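Local atomic coordinates of putative nuclease YbcO (Escherichia coli K-12, PDB entry 3G27), a protein that is predicted to be a nuclease and binds a zinc ion through four cysteines. Residues R16-V20 / F67-A73; V29-R34 / H58-D62; L48-I52 / G80-Q85. All blocks are in the same frame, centred on the assembly; numbering follows the deposited sequence. Where two conformers were deposited one is given.

Interaction 1 of 3, residues R16-V20 / F67-A73. With CA (calcium ion), chain C.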
# COMPACT_ATOMS: atom_id res chain seq x y z
N ARG A 16 2.70 7.80 10.36
CA ARG A 16 3.39 7.70 11.65
C ARG A 16 4.87 7.31 11.56
O ARG A 16 5.31 6.38 12.24
CB ARG A 16 2.66 6.70 12.55
CG ARG A 16 1.14 6.71 12.37
CD ARG A 16 0.43 6.14 13.59
NE ARG A 16 -0.89 5.58 13.28
CZ ARG A 16 -1.11 4.28 13.15
NH1 ARG A 16 -2.33 3.83 12.88
NH2 ARG A 16 -0.11 3.42 13.29
N ILE A 17 5.65 8.04 10.76
CA ILE A 17 7.09 7.83 10.72
C ILE A 17 7.64 8.30 12.07
O ILE A 17 7.41 9.45 12.49
CB ILE A 17 7.79 8.61 9.58
CG1 ILE A 17 7.27 8.14 8.22
CG2 ILE A 17 9.29 8.40 9.68
CD1 ILE A 17 7.64 9.01 7.06
N PRO A 18 8.34 7.42 12.78
CA PRO A 18 8.84 7.86 14.07
C PRO A 18 9.68 9.12 13.99
O PRO A 18 10.45 9.28 13.06
CB PRO A 18 9.69 6.67 14.53
CG PRO A 18 9.05 5.48 13.86
CD PRO A 18 8.64 5.99 12.53
N GLY A 19 9.51 10.01 14.96
CA GLY A 19 10.28 11.24 15.03
C GLY A 19 9.64 12.28 14.15
O GLY A 19 9.19 13.34 14.62
N VAL A 20 9.56 11.96 12.86
CA VAL A 20 8.97 12.83 11.86
C VAL A 20 7.50 13.19 12.15
O VAL A 20 7.09 14.36 12.04
CB VAL A 20 9.14 12.18 10.41
CG1 VAL A 20 8.37 12.97 9.40
CG2 VAL A 20 10.60 12.04 10.02
N PHE A 67 14.25 13.24 6.16
CA PHE A 67 14.74 12.87 7.48
C PHE A 67 15.03 11.40 7.57
O PHE A 67 15.96 11.00 8.24
CB PHE A 67 13.73 13.25 8.55
CG PHE A 67 13.57 14.72 8.73
CD1 PHE A 67 14.64 15.49 9.17
CD2 PHE A 67 12.36 15.32 8.52
CE1 PHE A 67 14.53 16.85 9.35
CE2 PHE A 67 12.22 16.70 8.68
CZ PHE A 67 13.31 17.47 9.10
N VAL A 68 14.24 10.56 6.91
CA VAL A 68 14.50 9.15 6.91
C VAL A 68 14.76 8.63 5.50
O VAL A 68 14.50 9.30 4.49
CB VAL A 68 13.33 8.34 7.55
CG1 VAL A 68 12.95 8.93 8.92
CG2 VAL A 68 12.12 8.28 6.63
N ASP A 69 15.31 7.43 5.47
CA ASP A 69 15.53 6.64 4.27
C ASP A 69 14.25 6.56 3.37
O ASP A 69 13.16 6.38 3.87
CB ASP A 69 16.05 5.28 4.78
CG ASP A 69 16.13 4.23 3.72
OD1 ASP A 69 17.26 3.90 3.30
OD2 ASP A 69 15.05 3.68 3.37
N ALA A 70 14.40 6.71 2.06
CA ALA A 70 13.27 6.77 1.13
C ALA A 70 12.49 5.47 1.04
O ALA A 70 11.29 5.47 0.79
CB ALA A 70 13.74 7.14 -0.26
N GLY A 71 13.18 4.35 1.19
CA GLY A 71 12.50 3.05 1.24
C GLY A 71 11.62 2.91 2.47
O GLY A 71 10.48 2.47 2.39
N TYR A 72 12.13 3.34 3.60
CA TYR A 72 11.35 3.33 4.84
C TYR A 72 10.16 4.30 4.80
O TYR A 72 9.04 3.95 5.15
CB TYR A 72 12.27 3.64 6.01
CG TYR A 72 11.60 3.59 7.35
CD1 TYR A 72 11.07 2.41 7.82
CD2 TYR A 72 11.50 4.73 8.13
CE1 TYR A 72 10.46 2.36 9.05
CE2 TYR A 72 10.90 4.69 9.38
CZ TYR A 72 10.38 3.52 9.83
OH TYR A 72 9.77 3.46 11.07
N ALA A 73 10.39 5.51 4.34
CA ALA A 73 9.29 6.45 4.12
C ALA A 73 8.21 5.83 3.25
O ALA A 73 7.03 5.96 3.54
CB ALA A 73 9.82 7.69 3.46
CA CA C . 7.73 14.60 16.06
O HOH W 1 7.18 16.10 14.04
O HOH W 2 5.88 14.86 17.52
O HOH W 3 7.35 12.12 16.81

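Interaction 2 of 3, residues V29-R34 / H58-D62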
# COMPACT_ATOMS: atom_id res chain seq x y z
N VAL A 29 -4.04 15.52 6.34
CA VAL A 29 -4.69 15.65 5.04
C VAL A 29 -4.69 14.31 4.31
O VAL A 29 -4.01 13.37 4.72
CB VAL A 29 -3.98 16.72 4.17
CG1 VAL A 29 -3.98 18.10 4.87
CG2 VAL A 29 -2.55 16.28 3.85
N LEU A 30 -5.42 14.23 3.21
CA LEU A 30 -5.34 13.08 2.31
C LEU A 30 -4.10 13.25 1.40
O LEU A 30 -4.10 14.08 0.52
CB LEU A 30 -6.63 12.95 1.47
CG LEU A 30 -6.76 11.63 0.74
CD1 LEU A 30 -6.90 10.53 1.74
CD2 LEU A 30 -7.94 11.65 -0.17
N ALA A 31 -3.05 12.48 1.67
CA ALA A 31 -1.79 12.59 0.97
C ALA A 31 -1.73 11.47 -0.08
O ALA A 31 -1.68 10.30 0.26
CB ALA A 31 -0.65 12.44 1.96
N HIS A 32 -1.73 11.85 -1.36
CA HIS A 32 -1.67 10.90 -2.45
C HIS A 32 -0.34 10.17 -2.51
O HIS A 32 0.72 10.76 -2.32
CB HIS A 32 -1.90 11.62 -3.77
CG HIS A 32 -3.31 12.07 -3.95
ND1 HIS A 32 -3.75 13.30 -3.51
CD2 HIS A 32 -4.38 11.45 -4.49
CE1 HIS A 32 -5.04 13.42 -3.78
NE2 HIS A 32 -5.45 12.30 -4.37
N ILE A 33 -0.41 8.87 -2.79
CA ILE A 33 0.77 8.06 -2.95
C ILE A 33 1.19 8.17 -4.41
O ILE A 33 0.37 8.06 -5.31
CB ILE A 33 0.45 6.59 -2.64
CG1 ILE A 33 -0.01 6.42 -1.18
CG2 ILE A 33 1.64 5.69 -3.01
CD1 ILE A 33 0.87 6.94 -0.16
N ARG A 34 2.49 8.37 -4.62
CA ARG A 34 3.04 8.67 -5.96
C ARG A 34 3.62 7.43 -6.69
O ARG A 34 4.47 6.70 -6.17
CB ARG A 34 4.10 9.78 -5.83
CG ARG A 34 3.76 10.80 -4.67
CD ARG A 34 4.36 12.22 -4.88
NE ARG A 34 3.37 13.25 -4.53
CZ ARG A 34 2.72 14.04 -5.39
NH1 ARG A 34 2.95 14.00 -6.71
NH2 ARG A 34 1.84 14.93 -4.91
N HIS A 58 3.45 13.96 5.62
CA HIS A 58 3.15 14.28 4.25
C HIS A 58 4.39 14.83 3.54
O HIS A 58 4.75 14.37 2.48
CB HIS A 58 2.03 15.30 4.25
CG HIS A 58 1.50 15.63 2.91
ND1 HIS A 58 0.77 16.77 2.67
CD2 HIS A 58 1.57 14.96 1.73
CE1 HIS A 58 0.41 16.79 1.40
NE2 HIS A 58 0.88 15.70 0.80
N ASP A 59 5.06 15.81 4.14
CA ASP A 59 6.26 16.39 3.52
C ASP A 59 7.36 15.35 3.33
O ASP A 59 8.04 15.34 2.33
CB ASP A 59 6.76 17.56 4.33
CG ASP A 59 5.81 18.75 4.30
OD1 ASP A 59 4.96 18.81 3.39
OD2 ASP A 59 5.92 19.67 5.17
N GLU A 60 7.49 14.44 4.27
CA GLU A 60 8.50 13.36 4.21
C GLU A 60 8.18 12.31 3.17
O GLU A 60 9.07 11.90 2.43
CB GLU A 60 8.66 12.69 5.56
CG GLU A 60 9.80 11.62 5.65
CD GLU A 60 11.21 12.19 5.67
OE1 GLU A 60 11.40 13.39 6.01
OE2 GLU A 60 12.14 11.43 5.34
N ILE A 61 6.93 11.86 3.11
CA ILE A 61 6.59 10.83 2.13
C ILE A 61 6.69 11.39 0.71
O ILE A 61 7.00 10.64 -0.21
CB ILE A 61 5.22 10.11 2.41
CG1 ILE A 61 4.00 11.03 2.17
CG2 ILE A 61 5.22 9.47 3.79
CD1 ILE A 61 2.60 10.30 2.26
N ASP A 62 6.44 12.69 0.53
CA ASP A 62 6.61 13.37 -0.76
C ASP A 62 8.07 13.73 -1.09
O ASP A 62 8.37 14.16 -2.19
CB ASP A 62 5.78 14.67 -0.79
CG ASP A 62 4.29 14.43 -0.98
OD1 ASP A 62 3.86 13.26 -1.02
OD2 ASP A 62 3.55 15.43 -1.10
O HOH W 4 1.17 13.11 -1.27

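Interaction 3 of 3, residues L48-I52 / G80-Q85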
# COMPACT_ATOMS: atom_id res chain seq x y z
N LEU A 48 -8.29 7.17 -3.69
CA LEU A 48 -8.15 5.83 -3.14
C LEU A 48 -6.68 5.55 -2.84
O LEU A 48 -6.34 5.06 -1.78
CB LEU A 48 -8.73 4.79 -4.13
CG LEU A 48 -8.73 3.33 -3.66
CD1 LEU A 48 -9.74 3.13 -2.51
CD2 LEU A 48 -8.97 2.33 -4.82
N ILE A 49 -5.82 5.91 -3.78
CA ILE A 49 -4.39 5.64 -3.68
C ILE A 49 -3.73 6.80 -2.90
O ILE A 49 -2.92 7.57 -3.42
CB ILE A 49 -3.76 5.40 -5.08
CG1 ILE A 49 -4.24 4.07 -5.69
CG2 ILE A 49 -2.24 5.29 -4.97
CD1 ILE A 49 -5.70 3.91 -5.83
N ALA A 50 -4.12 6.90 -1.64
CA ALA A 50 -3.73 8.00 -0.76
C ALA A 50 -3.82 7.53 0.70
O ALA A 50 -4.48 6.52 1.00
CB ALA A 50 -4.64 9.22 -0.99
N THR A 51 -3.11 8.24 1.57
CA THR A 51 -3.14 8.01 3.01
C THR A 51 -3.44 9.30 3.76
O THR A 51 -3.12 10.38 3.29
CB THR A 51 -1.79 7.43 3.52
OG1 THR A 51 -1.90 7.11 4.91
CG2 THR A 51 -0.61 8.42 3.28
N ILE A 52 -4.06 9.16 4.94
CA ILE A 52 -4.20 10.25 5.91
C ILE A 52 -2.79 10.44 6.44
O ILE A 52 -2.13 9.47 6.84
CB ILE A 52 -5.13 9.86 7.13
CG1 ILE A 52 -6.51 9.33 6.68
CG2 ILE A 52 -5.33 11.02 8.03
CD1 ILE A 52 -7.26 8.55 7.78
N GLY A 80 0.32 3.23 5.57
CA GLY A 80 -0.66 4.24 5.88
C GLY A 80 -1.83 4.23 4.94
O GLY A 80 -2.98 4.38 5.36
N MSE A 81 -1.56 4.02 3.65
CA MSE A 81 -2.60 3.88 2.63
C MSE A 81 -3.55 2.71 2.94
O MSE A 81 -4.77 2.85 2.86
CB MSE A 81 -1.97 3.69 1.24
CG MSE A 81 -3.01 3.43 0.15
SE MSE A 81 -2.20 3.11 -1.60
CE MSE A 81 -1.58 1.30 -1.31
N ALA A 82 -2.98 1.56 3.30
CA ALA A 82 -3.75 0.36 3.61
C ALA A 82 -4.62 0.56 4.86
O ALA A 82 -5.78 0.20 4.90
CB ALA A 82 -2.82 -0.84 3.78
N ARG A 83 -4.04 1.16 5.89
CA ARG A 83 -4.80 1.55 7.09
C ARG A 83 -5.95 2.53 6.81
O ARG A 83 -7.06 2.33 7.29
CB ARG A 83 -3.86 2.16 8.10
CG ARG A 83 -2.80 1.20 8.59
CD ARG A 83 -2.00 1.84 9.72
NE ARG A 83 -0.80 1.06 9.99
CZ ARG A 83 0.44 1.54 10.06
NH1 ARG A 83 0.71 2.84 9.91
NH2 ARG A 83 1.44 0.69 10.30
N THR A 84 -5.67 3.56 6.02
CA THR A 84 -6.69 4.51 5.54
C THR A 84 -7.84 3.87 4.78
O THR A 84 -8.99 4.17 5.05
CB THR A 84 -6.04 5.53 4.63
OG1 THR A 84 -4.95 6.15 5.34
CG2 THR A 84 -7.04 6.58 4.17
N GLN A 85 -7.53 3.01 3.83
CA GLN A 85 -8.56 2.29 3.08
C GLN A 85 -9.33 1.40 4.02
O GLN A 85 -10.54 1.26 3.89
CB GLN A 85 -7.94 1.47 1.94
CG GLN A 85 -7.28 2.34 0.83
CD GLN A 85 -6.55 1.53 -0.23
OE1 GLN A 85 -6.59 0.30 -0.24
NE2 GLN A 85 -5.91 2.22 -1.16

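Interaction 1 of 3, residues R16-V20 / F67-A73
Ile17 is the buried member of the loop segment 16-20. Its branched side chain reaches two parts of the partner at once: CG2 lies 3.8 Å from Val68 CG1 and 4.1 Å from Tyr72 CE2, while the small Ala73 lets CD1 lie against the helix backbone, 4.2 Å from Ala73 CA. Pro18 presents its CD to the edge of the Tyr72 ring, 3.1 Å from Tyr72 OH, so the phenol borders an apolar ring here. The start of helix 70-90 is capped by Asp69 at the N-cap, whose OD2 accepts from Tyr72 N at 2.9 Å. Gly19 makes no contact with 67-73; its positive phi suits glycine, and its O binds the calcium ion at 2.4 Å, alongside waters 1, 2 and 3 and the carbonyl of Cys21. Val20 closes the segment: its CG2 packs 3.7 Å from Phe67 CB and 4.1 Å from Val68 CG1, and its O accepts a hydrogen bond from calcium-bound water 1 at 2.7 Å. Glu60 of helix 55-61 takes the amides of Phe67 and Val68, and also touches Ile17 and Val20. The side chain of Ile17 is about 4 Å from that of the zinc ligand Cys57, which places the contact next to the four-cysteine site. No hydrogen bond links the two segments directly. The chemistry therefore divides largely in two: aliphatic and aromatic side chains join the loop to the first turn of helix 70-90 and the loop leading into it, whereas Gly19 O binds calcium directly and Val20 O holds one of its waters.

Interaction 2 of 3, residues V29-R34 / H58-D62
His58, with chi1 at t, extends its imidazole from helix 55-61 to strand 29-32, where CD2 lies 3.4 Å from Ala31 CB and ND1 lies 3.6 Å from Val29 CG2. Alanine is small enough to be approached so closely. Ile61 adopts p at chi1 and t at chi2, which carries CD1 to 3.9 Å from Ala31 CB and 4.5 Å from Ile33 CD1. Farther along, Asp62 in m brings OD1 to 3.5 Å from NE of Arg34, whose chi1 is off-well at -33°, and the two form a salt bridge; Asp62 OD2 has a second partner, Arg64. Water 4 donates to His32 O (2.6 Å) and to Asp62 OD1 (2.7 Å), with a weak bond to His58 NE2 (3.3 Å). The m rotamer of His32 takes its ring away from the helix, and NE2 is hydrogen-bonded to Asp47 OD1. A histidine at the end of the first strand of a hairpin, backed by a following helix, is consistent with the beta-beta-alpha metal fold of HNH-type nucleases, where it would be the inferred proton acceptor.

Interaction 3 of 3, residues L48-I52 / G80-Q85
Two hydrogen bonds tie the segments, both made by helix side chains to the backbone of 48-52. Gln85 NE2 donates to Leu48 O at 2.9 Å, its long amide arm spanning the gap, and also bonds Gln85 of the second subunit. Thr84 OG1 accepts from Ile52 N at 3.2 Å while donating to Gly80 O at 2.6 Å, one turn back in its own helix, so a single hydroxyl serves both elements. Apolar packing comes next. Met81, present as selenomethionine and extended as far as SE, sets SE 4.0 Å from Ile49 CG2; at the other end, Ile52 CG1 meets Thr84 CG2 at 3.8 Å. Close approach to the backbone is the third element. Met81 CG makes a van der Waals contact with Ala50 O at 3.5 Å, the CA atoms of Thr51 and Met81 are 4.2 Å apart, and Gly80, lacking a CB, probably suits so tight a site. Met81 also packs on Met81 of the second subunit, beside the dimer interface. Strand 50-52 crosses the 80-85 segment at 78°, 6.4 Å between axes; it is the second strand of a probable beta-beta-alpha metal unit whose helix would be 55-61, packed on the additional helix 70-90.

In the fold
Interaction 3 is the buried contact, interaction 1 is partly buried and interaction 2 lies at the surface. Interactions 1 and 3 share helix 70-90 but sit on opposite sides of the chain's centre, about 17 Å apart between their centres. Interactions 2 and 3 meet through the antiparallel hairpin, where Ala31 and Ile33 pair with Thr51 and Ile49; Glu60 of helix 55-61 joins interactions 1 and 2. The chemistry follows the setting: direct side-chain-to-backbone hydrogen bonds in the interior, a salt bridge and bridging water near the predicted catalytic histidine, and mainly apolar contacts beside the calcium-binding loop. Together they seat the hairpin, the short helix and the metal-binding loop along one long helix.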